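Side-chain contacts in putative angiotensinogen (Lampetra fluviatilis, PDB 5INW), which belongs to the serpin family, binds heparin and inhibits thrombin, an inhibition that heparin promotes through a template mechanism: residues 329-332 against 333-337; 358-361 against 362-366; 176-179 against 180-184; 381-385 against 386-390; 232-235 against 236-240. The protein carries 1 engineered substitution. All coordinates share one frame; numbering follows the deposited sequence.

Contact 1: 329-332 against 333-337; sequences EQLE and EWLSL
Q330 lies over one face of the W334 indole, one helical turn further along. Its CG stands 3.9 Å from the centroid of the six-membered ring and only 6° off the ring normal, which meets the definition of a CH-pi contact. The chain bends at chi2 (49°), and this fold carries the amide back over the indole, with NE2 above the plane and displaced toward the rim. The amide does not stack: its plane stands 65° from that of the ring. NE2 and the indole NE1 are both donors and do not bond each other; NE1 is satisfied by OD1 of D290.

Apolar contact occupies another flank, where L331 CD1 meets L335 CD1 at 3.8 Å. These leucines also pack on V24 and Y17, respectively, of the chain of the C-terminal peptide.

Backbone bonds provide the third component. The nitrogens of E333, W334, L335 and S336 donate in turn to the carbonyl oxygens of E329, Q330, L331 and E332, with W334 N to Q330 O, at 2.8 Å, representative of the set. Each spans four residues, and this spacing brings Q330 onto W334 and L331 onto L335. The pattern is that of an amphipathic alpha-helix, here helix 328-337 of the serpin fold, with its indole bonded to strand 287-290 and with L331 and L335 against the C-terminal peptide.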
loop_
_atom_site.group_PDB
_atom_site.type_symbol
_atom_site.label_atom_id
_atom_site.label_comp_id
_atom_site.label_asym_id
_atom_site.label_seq_id
_atom_site.Cartn_x
_atom_site.Cartn_y
_atom_site.Cartn_z
ATOM N N GLU A 329 13.839 7.707 7.694
ATOM C CA GLU A 329 14.839 8.763 7.789
ATOM C C GLU A 329 15.248 9.253 6.386
ATOM O O GLU A 329 15.359 10.464 6.151
ATOM C CB GLU A 329 16.003 8.300 8.676
ATOM C CG GLU A 329 17.141 9.317 8.877
ATOM C CD GLU A 329 18.296 8.789 9.734
ATOM O OE1 GLU A 329 18.664 7.594 9.597
ATOM O OE2 GLU A 329 18.861 9.574 10.543
ATOM N N GLN A 330 15.423 8.310 5.464
ATOM C CA GLN A 330 15.677 8.620 4.063
ATOM C C GLN A 330 14.561 9.472 3.445
ATOM O O GLN A 330 14.834 10.431 2.685
ATOM C CB GLN A 330 15.869 7.336 3.222
ATOM C CG GLN A 330 16.401 7.595 1.811
ATOM C CD GLN A 330 17.630 8.523 1.808
ATOM O OE1 GLN A 330 18.597 8.278 2.519
ATOM N NE2 GLN A 330 17.577 9.597 1.033
ATOM N N LEU A 331 13.310 9.106 3.741
ATOM C CA LEU A 331 12.180 9.895 3.274
ATOM C C LEU A 331 12.284 11.322 3.768
ATOM O O LEU A 331 12.128 12.262 2.985
ATOM C CB LEU A 331 10.847 9.273 3.704
ATOM C CG LEU A 331 9.565 10.096 3.443
ATOM C CD1 LEU A 331 9.410 10.315 1.949
ATOM C CD2 LEU A 331 8.352 9.414 4.036
ATOM N N GLU A 332 12.558 11.499 5.056
ATOM C CA GLU A 332 12.689 12.862 5.581
ATOM C C GLU A 332 13.836 13.591 4.933
ATOM O O GLU A 332 13.698 14.769 4.630
ATOM C CB GLU A 332 12.787 12.864 7.097
ATOM C CG GLU A 332 11.396 12.786 7.712
ATOM C CD GLU A 332 11.336 12.084 9.045
ATOM O OE1 GLU A 332 12.247 11.316 9.359
ATOM O OE2 GLU A 332 10.355 12.286 9.771
ATOM N N GLU A 333 14.925 12.852 4.690
ATOM C CA GLU A 333 16.084 13.334 3.928
ATOM C C GLU A 333 15.662 13.908 2.588
ATOM O O GLU A 333 15.785 15.111 2.365
ATOM C CB GLU A 333 17.155 12.234 3.717
ATOM C CG GLU A 333 18.324 12.247 4.712
ATOM C CD GLU A 333 19.314 13.384 4.478
ATOM O OE1 GLU A 333 19.694 13.656 3.301
ATOM O OE2 GLU A 333 19.717 14.014 5.478
ATOM N N TRP A 334 15.121 13.054 1.722
ATOM C CA TRP A 334 14.643 13.472 0.390
ATOM C C TRP A 334 13.693 14.660 0.383
ATOM O O TRP A 334 13.732 15.450 -0.556
ATOM C CB TRP A 334 13.941 12.318 -0.316
ATOM C CG TRP A 334 14.862 11.304 -0.902
ATOM C CD1 TRP A 334 16.110 11.526 -1.381
ATOM C CD2 TRP A 334 14.583 9.912 -1.138
ATOM N NE1 TRP A 334 16.643 10.366 -1.858
ATOM C CE2 TRP A 334 15.730 9.356 -1.724
ATOM C CE3 TRP A 334 13.490 9.085 -0.894
ATOM C CZ2 TRP A 334 15.817 8.007 -2.075
ATOM C CZ3 TRP A 334 13.581 7.726 -1.244
ATOM C CH2 TRP A 334 14.735 7.210 -1.824
ATOM N N LEU A 335 12.862 14.780 1.429
ATOM C CA LEU A 335 11.908 15.895 1.573
ATOM C C LEU A 335 12.538 17.208 2.034
ATOM O O LEU A 335 12.072 18.279 1.670
ATOM C CB LEU A 335 10.812 15.533 2.554
ATOM C CG LEU A 335 9.861 14.471 2.054
ATOM C CD1 LEU A 335 9.143 13.836 3.233
ATOM C CD2 LEU A 335 8.876 15.070 1.056
ATOM N N SER A 336 13.549 17.109 2.884
ATOM C CA SER A 336 14.381 18.244 3.235
ATOM C C SER A 336 15.239 18.720 2.053
ATOM O O SER A 336 15.373 19.934 1.871
ATOM C CB SER A 336 15.274 17.920 4.438
ATOM O OG SER A 336 16.456 18.694 4.413
ATOM N N LEU A 337 15.827 17.801 1.271
ATOM C CA LEU A 337 16.678 18.188 0.103
ATOM C C LEU A 337 15.874 18.878 -0.980
ATOM O O LEU A 337 16.426 19.689 -1.725
ATOM C CB LEU A 337 17.430 16.999 -0.516
ATOM C CG LEU A 337 18.536 16.255 0.275
ATOM C CD1 LEU A 337 19.001 15.024 -0.483
ATOM C CD2 LEU A 337 19.730 17.139 0.622
#

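Contact 2: 358-361 against 362-366; sequences YDLK and AYLSA
L364 has CG anti to its carbonyl carbon (chi1 -60°), which brings its CD1 onto L360 CB at 3.7 Å; the like rotation of L360 (chi1 -61°) carries that residue's CD2 to the ring of Y363. The site is a strand-to-helix junction of the serpin fold, where strand 345-359 ends and helix 361-369 begins. D359 marks the change: its OD1 accepts from K361 N in a weak capping bond of 3.3 Å. The first turn then closes with L364 N donating to L360 O at 2.9 Å, an almost straight bond (175° at the hydrogen).

Y363 packs back on the residues before the helix. Its ring presents an edge to L360, whose CD2 lies near the ring plane and 3.9 Å from CD2 of the tyrosine. Further round the same ring, CE2 comes to 4.1 Å from Y358 CD1, and the two tyrosine side chains cross at about a right angle. The Y358 hydroxyl is bonded to the backbone N of F107, while helix 77-96 touches both tyrosines through V96, L92 and Q95.

K361 O is gripped twice by one residue: S365 OG donates at 2.6 Å and S365 N at 2.9 Å, the two donors reaching the oxygen from opposite faces of its carbonyl plane.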
loop_
_atom_site.group_PDB
_atom_site.type_symbol
_atom_site.label_atom_id
_atom_site.label_comp_id
_atom_site.label_asym_id
_atom_site.label_seq_id
_atom_site.Cartn_x
_atom_site.Cartn_y
_atom_site.Cartn_z
ATOM N N TYR A 358 0.881 -10.237 -4.465
ATOM C CA TYR A 358 1.792 -10.878 -3.552
ATOM C C TYR A 358 1.081 -11.891 -2.693
ATOM O O TYR A 358 -0.131 -11.834 -2.491
ATOM C CB TYR A 358 2.467 -9.862 -2.661
ATOM C CG TYR A 358 3.221 -8.719 -3.347
ATOM C CD1 TYR A 358 4.547 -8.855 -3.708
ATOM C CD2 TYR A 358 2.608 -7.489 -3.541
ATOM C CE1 TYR A 358 5.245 -7.821 -4.266
ATOM C CE2 TYR A 358 3.290 -6.436 -4.096
ATOM C CZ TYR A 358 4.614 -6.604 -4.465
ATOM O OH TYR A 358 5.299 -5.558 -5.045
ATOM N N ASP A 359 1.858 -12.883 -2.257
ATOM C CA ASP A 359 1.531 -13.736 -1.121
ATOM C C ASP A 359 2.587 -13.293 -0.088
ATOM O O ASP A 359 3.769 -13.325 -0.364
ATOM C CB ASP A 359 1.642 -15.195 -1.542
ATOM C CG ASP A 359 1.458 -16.157 -0.389
ATOM O OD1 ASP A 359 2.257 -16.130 0.566
ATOM O OD2 ASP A 359 0.524 -16.980 -0.458
ATOM N N LEU A 360 2.160 -12.808 1.059
ATOM C CA LEU A 360 3.074 -12.091 1.931
ATOM C C LEU A 360 3.625 -12.954 3.066
ATOM O O LEU A 360 4.375 -12.454 3.913
ATOM C CB LEU A 360 2.353 -10.893 2.543
ATOM C CG LEU A 360 1.828 -9.826 1.602
ATOM C CD1 LEU A 360 1.095 -8.743 2.391
ATOM C CD2 LEU A 360 2.978 -9.239 0.835
ATOM N N LYS A 361 3.254 -14.238 3.085
ATOM C CA LYS A 361 3.525 -15.106 4.225
ATOM C C LYS A 361 5.018 -15.133 4.585
ATOM O O LYS A 361 5.401 -14.921 5.720
ATOM C CB LYS A 361 2.955 -16.494 3.957
ATOM C CG LYS A 361 3.387 -17.543 4.957
ATOM C CD LYS A 361 2.519 -18.796 4.941
ATOM C CE LYS A 361 3.285 -19.976 5.545
ATOM N NZ LYS A 361 2.410 -21.130 5.940
ATOM N N ALA A 362 5.852 -15.335 3.591
ATOM C CA ALA A 362 7.275 -15.386 3.793
ATOM C C ALA A 362 7.866 -14.030 4.110
ATOM O O ALA A 362 8.871 -13.974 4.803
ATOM C CB ALA A 362 7.958 -15.961 2.552
ATOM N N TYR A 363 7.328 -12.953 3.549
ATOM C CA TYR A 363 7.942 -11.657 3.818
ATOM C C TYR A 363 7.669 -11.257 5.277
ATOM O O TYR A 363 8.576 -10.823 6.010
ATOM C CB TYR A 363 7.451 -10.562 2.857
ATOM C CG TYR A 363 7.647 -10.830 1.359
ATOM C CD1 TYR A 363 8.884 -11.179 0.847
ATOM C CD2 TYR A 363 6.585 -10.682 0.453
ATOM C CE1 TYR A 363 9.044 -11.402 -0.509
ATOM C CE2 TYR A 363 6.740 -10.911 -0.896
ATOM C CZ TYR A 363 7.959 -11.273 -1.359
ATOM O OH TYR A 363 8.145 -11.513 -2.687
ATOM N N LEU A 364 6.425 -11.431 5.705
ATOM C CA LEU A 364 6.029 -11.054 7.051
ATOM C C LEU A 364 6.697 -12.009 8.046
ATOM O O LEU A 364 7.089 -11.589 9.145
ATOM C CB LEU A 364 4.520 -11.085 7.201
ATOM C CG LEU A 364 3.754 -10.144 6.262
ATOM C CD1 LEU A 364 2.268 -10.496 6.185
ATOM C CD2 LEU A 364 3.953 -8.697 6.698
ATOM N N SER A 365 6.830 -13.281 7.669
ATOM C CA SER A 365 7.609 -14.205 8.463
ATOM C C SER A 365 9.032 -13.695 8.711
ATOM O O SER A 365 9.482 -13.658 9.852
ATOM C CB SER A 365 7.631 -15.585 7.812
ATOM O OG SER A 365 6.336 -16.165 7.840
ATOM N N ALA A 366 9.739 -13.279 7.670
ATOM C CA ALA A 366 11.082 -12.709 7.875
ATOM C C ALA A 366 11.065 -11.469 8.780
ATOM O O ALA A 366 11.976 -11.264 9.597
ATOM C CB ALA A 366 11.742 -12.382 6.563
#

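Contact 3: 176-179 against 180-184; sequences VFSK and KGLWL
L184 spreads its two methyls over the S178 hydroxyl, with OG 3.6 Å from CD1 and 3.8 Å from CD2. The serine oxygen stands anti to its own nitrogen (chi1 167°), a rotation that directs it back under the loop that follows its strand. There it also makes a weak bond of 3.4 Å to the carbonyl oxygen of K179. That oxygen has a stronger donor in L182 N, at 3.0 Å with 162° at the hydrogen. The bond closes a type I beta turn running from K179 to L182; its donor stands well above the carbonyl plane, 56° out of it, and so is not on a lone pair. Closing the turn also brings K179 CB to 3.8 Å from L182 CB. With an alanine here in place of L184, the S178 hydroxyl would probably lose its methyl cover and a gap would be likely to open toward V200 and I382.

The turn ends strand 168-179, which lies between strands 200-203 and 238-251 in the large sheet. L182 rests on L240 of strand 238-251, and L184, close to the start of helix 186-196, on V200 of strand 200-203.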
loop_
_atom_site.group_PDB
_atom_site.type_symbol
_atom_site.label_atom_id
_atom_site.label_comp_id
_atom_site.label_asym_id
_atom_site.label_seq_id
_atom_site.Cartn_x
_atom_site.Cartn_y
_atom_site.Cartn_z
ATOM N N VAL A 176 -14.916 -7.615 7.768
ATOM C CA VAL A 176 -14.584 -8.854 8.411
ATOM C C VAL A 176 -15.735 -9.828 8.283
ATOM O O VAL A 176 -16.859 -9.627 8.808
ATOM C CB VAL A 176 -14.216 -8.652 9.897
ATOM C CG1 VAL A 176 -13.964 -9.992 10.582
ATOM C CG2 VAL A 176 -12.984 -7.728 10.045
ATOM N N PHE A 177 -15.459 -10.925 7.604
ATOM C CA PHE A 177 -16.432 -12.007 7.492
ATOM C C PHE A 177 -16.110 -13.097 8.509
ATOM O O PHE A 177 -14.946 -13.420 8.731
ATOM C CB PHE A 177 -16.411 -12.570 6.066
ATOM C CG PHE A 177 -16.693 -11.562 5.016
ATOM C CD1 PHE A 177 -17.995 -11.135 4.791
ATOM C CD2 PHE A 177 -15.635 -11.013 4.248
ATOM C CE1 PHE A 177 -18.286 -10.214 3.802
ATOM C CE2 PHE A 177 -15.919 -10.064 3.236
ATOM C CZ PHE A 177 -17.260 -9.653 3.026
ATOM N N SER A 178 -17.138 -13.718 9.054
ATOM C CA SER A 178 -16.972 -14.773 10.055
ATOM C C SER A 178 -17.851 -15.991 9.747
ATOM O O SER A 178 -18.974 -15.855 9.237
ATOM C CB SER A 178 -17.280 -14.183 11.441
ATOM O OG SER A 178 -17.435 -15.186 12.417
ATOM N N LYS A 179 -17.342 -17.179 10.106
ATOM C CA LYS A 179 -18.136 -18.453 9.991
ATOM C C LYS A 179 -19.463 -18.368 10.725
ATOM O O LYS A 179 -19.543 -17.838 11.838
ATOM C CB LYS A 179 -17.372 -19.650 10.517
ATOM C CG LYS A 179 -17.879 -20.995 10.060
ATOM C CD LYS A 179 -17.029 -22.105 10.678
ATOM C CE LYS A 179 -17.000 -23.380 9.844
ATOM N NZ LYS A 179 -18.270 -24.153 9.920
ATOM N N LYS A 180 -20.506 -18.850 10.069
ATOM C CA LYS A 180 -21.875 -18.632 10.530
ATOM C C LYS A 180 -22.137 -19.249 11.881
ATOM O O LYS A 180 -22.750 -18.621 12.729
ATOM C CB LYS A 180 -22.904 -19.160 9.523
ATOM C CG LYS A 180 -24.309 -18.612 9.754
ATOM C CD LYS A 180 -25.282 -19.142 8.716
ATOM C CE LYS A 180 -25.772 -20.509 9.154
ATOM N NZ LYS A 180 -26.790 -21.078 8.245
ATOM N N GLY A 181 -21.659 -20.445 12.108
ATOM C CA GLY A 181 -21.811 -21.008 13.456
ATOM C C GLY A 181 -20.971 -20.406 14.601
ATOM O O GLY A 181 -21.220 -20.675 15.748
ATOM N N LEU A 182 -19.974 -19.597 14.282
ATOM C CA LEU A 182 -18.825 -19.406 15.145
ATOM C C LEU A 182 -19.027 -18.230 16.087
ATOM O O LEU A 182 -19.086 -17.079 15.628
ATOM C CB LEU A 182 -17.565 -19.192 14.287
ATOM C CG LEU A 182 -16.304 -18.851 15.046
ATOM C CD1 LEU A 182 -15.863 -20.066 15.846
ATOM C CD2 LEU A 182 -15.205 -18.379 14.113
ATOM N N TRP A 183 -19.009 -18.534 17.386
ATOM C CA TRP A 183 -19.168 -17.563 18.463
ATOM C C TRP A 183 -17.889 -16.714 18.562
ATOM O O TRP A 183 -16.783 -17.236 18.592
ATOM C CB TRP A 183 -19.469 -18.234 19.844
ATOM C CG TRP A 183 -20.919 -18.881 19.940
ATOM C CD1 TRP A 183 -21.582 -19.552 18.939
ATOM C CD2 TRP A 183 -21.878 -18.793 21.042
ATOM N NE1 TRP A 183 -22.857 -19.892 19.336
ATOM C CE2 TRP A 183 -23.074 -19.442 20.612
ATOM C CE3 TRP A 183 -21.841 -18.239 22.344
ATOM C CZ2 TRP A 183 -24.216 -19.573 21.445
ATOM C CZ3 TRP A 183 -22.989 -18.364 23.171
ATOM C CH2 TRP A 183 -24.154 -19.030 22.709
ATOM N N LEU A 184 -18.075 -15.399 18.625
ATOM C CA LEU A 184 -17.006 -14.437 18.758
ATOM C C LEU A 184 -17.125 -13.714 20.086
ATOM O O LEU A 184 -18.241 -13.426 20.578
ATOM C CB LEU A 184 -17.089 -13.442 17.610
ATOM C CG LEU A 184 -17.075 -14.064 16.200
ATOM C CD1 LEU A 184 -17.141 -12.948 15.188
ATOM C CD2 LEU A 184 -15.835 -14.897 15.866
#

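Contact 4: 381-385 against 386-390; sequences RITGM and QKLHV
The chain reverses between T383 and L388, with both T383 and Q386 extended, G384 and M385 in the helical region between them, and no hydrogen bond joining 381-385 to 386-390. The two arms therefore meet through apolar side chains. L388 CD1 is the shared point: it lies 3.7 Å from T383 CG2 and 4.1 Å from I382 CG2. L388 crosses the side chains of I382 and T383 at about a right angle.

T383 works with both branches. Its OG1 is anti to the backbone nitrogen (chi1 178°), which leaves CG2 between that nitrogen and the carbonyl carbon and turned to the leucine. OG1 itself faces the bend and accepts from M385 N at 2.9 Å, with 151° at the hydrogen. The same hydroxyl is hydrogen-bonded to the carbonyl oxygen of W183, so it joins this loop to the one after strand 168-179. If a valine replaced T383, M385 N and the W183 carbonyl would probably both be left without their mate, and the bend would be likely to lose its fixed link to the adjoining loop.

Q386 sends an extended side chain to the OG of S239, hydrogen-bonded by its OE1, while L388 packs on I416 of strand 405-417. The bond from T383 OG1 to the nitrogen two residues on defines an ST turn, which here begins the reversal that leads into strand 389-401 of the main serpin sheet.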
loop_
_atom_site.group_PDB
_atom_site.type_symbol
_atom_site.label_atom_id
_atom_site.label_comp_id
_atom_site.label_asym_id
_atom_site.label_seq_id
_atom_site.Cartn_x
_atom_site.Cartn_y
_atom_site.Cartn_z
ATOM N N ARG A 381 -8.254 -14.293 21.485
ATOM C CA ARG A 381 -9.124 -13.141 21.747
ATOM C C ARG A 381 -10.272 -13.092 20.762
ATOM O O ARG A 381 -11.243 -12.386 21.015
ATOM C CB ARG A 381 -8.376 -11.792 21.710
ATOM C CG ARG A 381 -7.548 -11.406 22.952
ATOM C CD ARG A 381 -6.955 -9.989 22.792
ATOM N NE ARG A 381 -5.894 -9.683 23.757
ATOM C CZ ARG A 381 -5.965 -8.835 24.796
ATOM N NH1 ARG A 381 -7.053 -8.096 25.059
ATOM N NH2 ARG A 381 -4.900 -8.700 25.598
ATOM N N ILE A 382 -10.170 -13.820 19.647
ATOM C CA ILE A 382 -11.258 -13.896 18.660
ATOM C C ILE A 382 -12.379 -14.792 19.140
ATOM O O ILE A 382 -13.537 -14.403 19.154
ATOM C CB ILE A 382 -10.789 -14.423 17.282
ATOM C CG1 ILE A 382 -9.717 -13.513 16.699
ATOM C CG2 ILE A 382 -11.926 -14.473 16.251
ATOM C CD1 ILE A 382 -9.095 -14.037 15.418
ATOM N N THR A 383 -12.022 -16.021 19.472
ATOM C CA THR A 383 -12.990 -17.012 19.981
ATOM C C THR A 383 -12.290 -18.100 20.745
ATOM O O THR A 383 -11.151 -18.387 20.470
ATOM C CB THR A 383 -13.788 -17.659 18.846
ATOM O OG1 THR A 383 -14.663 -18.643 19.384
ATOM C CG2 THR A 383 -12.887 -18.309 17.825
ATOM N N GLY A 384 -12.939 -18.679 21.730
ATOM C CA GLY A 384 -12.415 -19.851 22.380
ATOM C C GLY A 384 -12.967 -21.113 21.767
ATOM O O GLY A 384 -12.459 -22.168 22.054
ATOM N N MET A 385 -14.020 -21.022 20.950
ATOM C CA MET A 385 -14.713 -22.203 20.366
ATOM C C MET A 385 -13.793 -23.021 19.465
ATOM O O MET A 385 -14.082 -24.184 19.235
ATOM C CB MET A 385 -15.934 -21.792 19.512
ATOM C CG MET A 385 -17.325 -22.230 19.936
ATOM S SD MET A 385 -18.337 -22.056 18.413
ATOM C CE MET A 385 -18.226 -23.679 17.615
ATOM N N GLN A 386 -12.748 -22.387 18.918
ATOM C CA GLN A 386 -11.797 -22.997 18.003
ATOM C C GLN A 386 -10.393 -22.394 18.145
ATOM O O GLN A 386 -10.246 -21.237 18.546
ATOM C CB GLN A 386 -12.228 -22.751 16.558
ATOM C CG GLN A 386 -13.419 -23.521 15.997
ATOM C CD GLN A 386 -13.650 -23.246 14.504
ATOM O OE1 GLN A 386 -12.914 -22.534 13.878
ATOM N NE2 GLN A 386 -14.637 -23.885 13.931
ATOM N N LYS A 387 -9.380 -23.181 17.782
ATOM C CA LYS A 387 -7.991 -22.731 17.727
ATOM C C LYS A 387 -7.686 -22.268 16.307
ATOM O O LYS A 387 -7.643 -23.105 15.360
ATOM C CB LYS A 387 -7.011 -23.832 18.148
ATOM C CG LYS A 387 -5.529 -23.425 18.057
ATOM C CD LYS A 387 -4.552 -24.357 18.794
ATOM C CE LYS A 387 -3.943 -23.713 20.041
ATOM N NZ LYS A 387 -3.553 -24.740 21.056
ATOM N N LEU A 388 -7.488 -20.941 16.167
ATOM C CA LEU A 388 -7.398 -20.301 14.859
ATOM C C LEU A 388 -5.963 -19.859 14.559
ATOM O O LEU A 388 -5.194 -19.518 15.477
ATOM C CB LEU A 388 -8.364 -19.120 14.786
ATOM C CG LEU A 388 -9.872 -19.364 15.061
ATOM C CD1 LEU A 388 -10.653 -18.096 14.909
ATOM C CD2 LEU A 388 -10.436 -20.442 14.140
ATOM N N HIS A 389 -5.615 -19.919 13.268
ATOM C CA HIS A 389 -4.360 -19.411 12.778
ATOM C C HIS A 389 -4.626 -18.715 11.461
ATOM O O HIS A 389 -5.648 -18.981 10.808
ATOM C CB HIS A 389 -3.316 -20.561 12.600
ATOM C CG HIS A 389 -3.703 -21.609 11.592
ATOM N ND1 HIS A 389 -3.109 -21.699 10.355
ATOM C CD2 HIS A 389 -4.618 -22.604 11.640
ATOM C CE1 HIS A 389 -3.631 -22.707 9.681
ATOM N NE2 HIS A 389 -4.566 -23.259 10.433
ATOM N N VAL A 390 -3.666 -17.886 11.033
ATOM C CA VAL A 390 -3.696 -17.286 9.701
ATOM C C VAL A 390 -3.254 -18.329 8.670
ATOM O O VAL A 390 -2.107 -18.735 8.636
ATOM C CB VAL A 390 -2.748 -16.070 9.582
ATOM C CG1 VAL A 390 -2.823 -15.469 8.195
ATOM C CG2 VAL A 390 -3.064 -15.021 10.638
#

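Contact 5: 232-235 against 236-240; sequences SDVD and TDTSL
T238 returns to D235 with two donors, both directed at the one carbonyl oxygen. Its backbone N reaches D235 O at 3.3 Å with 149° at the hydrogen, and its hydroxyl OG1 reaches the same oxygen at 3.0 Å. The first is the closing bond of a type I beta turn from D235 to T238. The second depends on the threonine rotation, chi1 -63°, which sets OG1 anti to its own carbonyl carbon and beside its nitrogen. D235 also serves the turn with its carboxylate: OD2 accepts from D237 N at 3.3 Å, consistent with a weak Asx turn laid over the beta turn. All three bonds are weak by their geometry.

The two carboxylates come fairly close, with D235 OD2 4.5 Å from D237 OD1 and their planes 80° apart; the like charges probably repel mildly. On the inner side, V234 CG2 touches T238 CB at 3.8 Å, an apolar contact beside the threonine hydroxyl. Beyond the turn, the S239 hydroxyl is satisfied by OE1 of Q386.

V234 packs on S208, A211 and V212 of helix 208-221, whereas D235 touches M417. The chain runs from the turn into strand 238-251, where S239 and L240 both face I416 in a classic beta bulge. Backbone pairing holds this strand on two flanks: S239 bonds with K179 of strand 168-179, and S239 and L240 bond with I416 of strand 405-417.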
loop_
_atom_site.group_PDB
_atom_site.type_symbol
_atom_site.label_atom_id
_atom_site.label_comp_id
_atom_site.label_asym_id
_atom_site.label_seq_id
_atom_site.Cartn_x
_atom_site.Cartn_y
_atom_site.Cartn_z
ATOM N N SER A 232 -11.463 -14.597 -4.540
ATOM C CA SER A 232 -11.526 -15.623 -5.596
ATOM C C SER A 232 -12.006 -16.983 -5.092
ATOM O O SER A 232 -12.747 -17.661 -5.794
ATOM C CB SER A 232 -10.152 -15.800 -6.243
ATOM O OG SER A 232 -9.145 -15.969 -5.255
ATOM N N ASP A 233 -11.609 -17.354 -3.875
ATOM C CA ASP A 233 -11.767 -18.717 -3.368
ATOM C C ASP A 233 -11.890 -18.636 -1.855
ATOM O O ASP A 233 -11.358 -17.714 -1.236
ATOM C CB ASP A 233 -10.518 -19.543 -3.800
ATOM C CG ASP A 233 -10.775 -21.053 -4.006
ATOM O OD1 ASP A 233 -11.680 -21.648 -3.379
ATOM O OD2 ASP A 233 -9.992 -21.674 -4.769
ATOM N N VAL A 234 -12.575 -19.612 -1.269
ATOM C CA VAL A 234 -12.698 -19.735 0.181
ATOM C C VAL A 234 -12.896 -21.189 0.571
ATOM O O VAL A 234 -13.786 -21.868 0.059
ATOM C CB VAL A 234 -13.839 -18.843 0.724
ATOM C CG1 VAL A 234 -15.217 -19.376 0.336
ATOM C CG2 VAL A 234 -13.738 -18.678 2.224
ATOM N N ASP A 235 -12.052 -21.660 1.481
ATOM C CA ASP A 235 -12.149 -23.008 2.071
ATOM C C ASP A 235 -13.442 -23.159 2.900
ATOM O O ASP A 235 -13.956 -22.176 3.455
ATOM C CB ASP A 235 -10.911 -23.252 2.965
ATOM C CG ASP A 235 -10.518 -24.703 3.060
ATOM O OD1 ASP A 235 -10.105 -25.279 2.031
ATOM O OD2 ASP A 235 -10.572 -25.264 4.177
ATOM N N THR A 236 -13.988 -24.376 2.939
ATOM C CA THR A 236 -15.083 -24.763 3.864
ATOM C C THR A 236 -14.708 -24.533 5.334
ATOM O O THR A 236 -15.483 -23.931 6.110
ATOM C CB THR A 236 -15.398 -26.265 3.668
ATOM O OG1 THR A 236 -15.842 -26.466 2.313
ATOM C CG2 THR A 236 -16.455 -26.823 4.707
ATOM N N ASP A 237 -13.500 -24.993 5.679
ATOM C CA ASP A 237 -12.945 -24.880 7.037
ATOM C C ASP A 237 -12.364 -23.498 7.344
ATOM O O ASP A 237 -11.684 -23.302 8.348
ATOM C CB ASP A 237 -11.858 -25.945 7.271
ATOM C CG ASP A 237 -12.363 -27.396 7.051
ATOM O OD1 ASP A 237 -13.524 -27.611 6.573
ATOM O OD2 ASP A 237 -11.572 -28.325 7.362
ATOM N N THR A 238 -12.603 -22.550 6.453
ATOM C CA THR A 238 -12.401 -21.171 6.748
ATOM C C THR A 238 -13.362 -20.731 7.804
ATOM O O THR A 238 -14.594 -20.989 7.745
ATOM C CB THR A 238 -12.566 -20.300 5.505
ATOM O OG1 THR A 238 -11.552 -20.690 4.583
ATOM C CG2 THR A 238 -12.385 -18.804 5.841
ATOM N N SER A 239 -12.766 -20.009 8.731
ATOM C CA SER A 239 -13.431 -19.532 9.900
ATOM C C SER A 239 -13.572 -18.014 9.946
ATOM O O SER A 239 -14.603 -17.532 10.423
ATOM C CB SER A 239 -12.711 -20.072 11.126
ATOM O OG SER A 239 -13.294 -21.324 11.464
ATOM N N LEU A 240 -12.588 -17.269 9.435
ATOM C CA LEU A 240 -12.785 -15.840 9.140
ATOM C C LEU A 240 -11.985 -15.402 7.937
ATOM O O LEU A 240 -10.992 -16.040 7.591
ATOM C CB LEU A 240 -12.331 -14.947 10.279
ATOM C CG LEU A 240 -13.141 -14.937 11.553
ATOM C CD1 LEU A 240 -12.555 -15.978 12.513
ATOM C CD2 LEU A 240 -13.150 -13.521 12.150
#

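In the fold
Contacts 3, 4 and 5 gather at one end of the large sheet, their centres 11 to 15 Å apart, and join through L182, I382, L388 and L240. Contact 2 reaches the same sheet nearer the centre of the molecule, about 14 Å from it (centre to centre), whereas contact 1 lies across that centre, some 43 to 45 Å from the centres of contacts 3, 4 and 5. None is wholly core: each mixes buried and exposed residues. The two helical contacts rely on backbone bonds four residues apart, with ring and leucine packing added. Among the loops, contact 3 has a backbone turn bond, contact 4 an ST-turn hydroxyl with methyl packing, and contact 5 weak bonds in its D235-T238 turn.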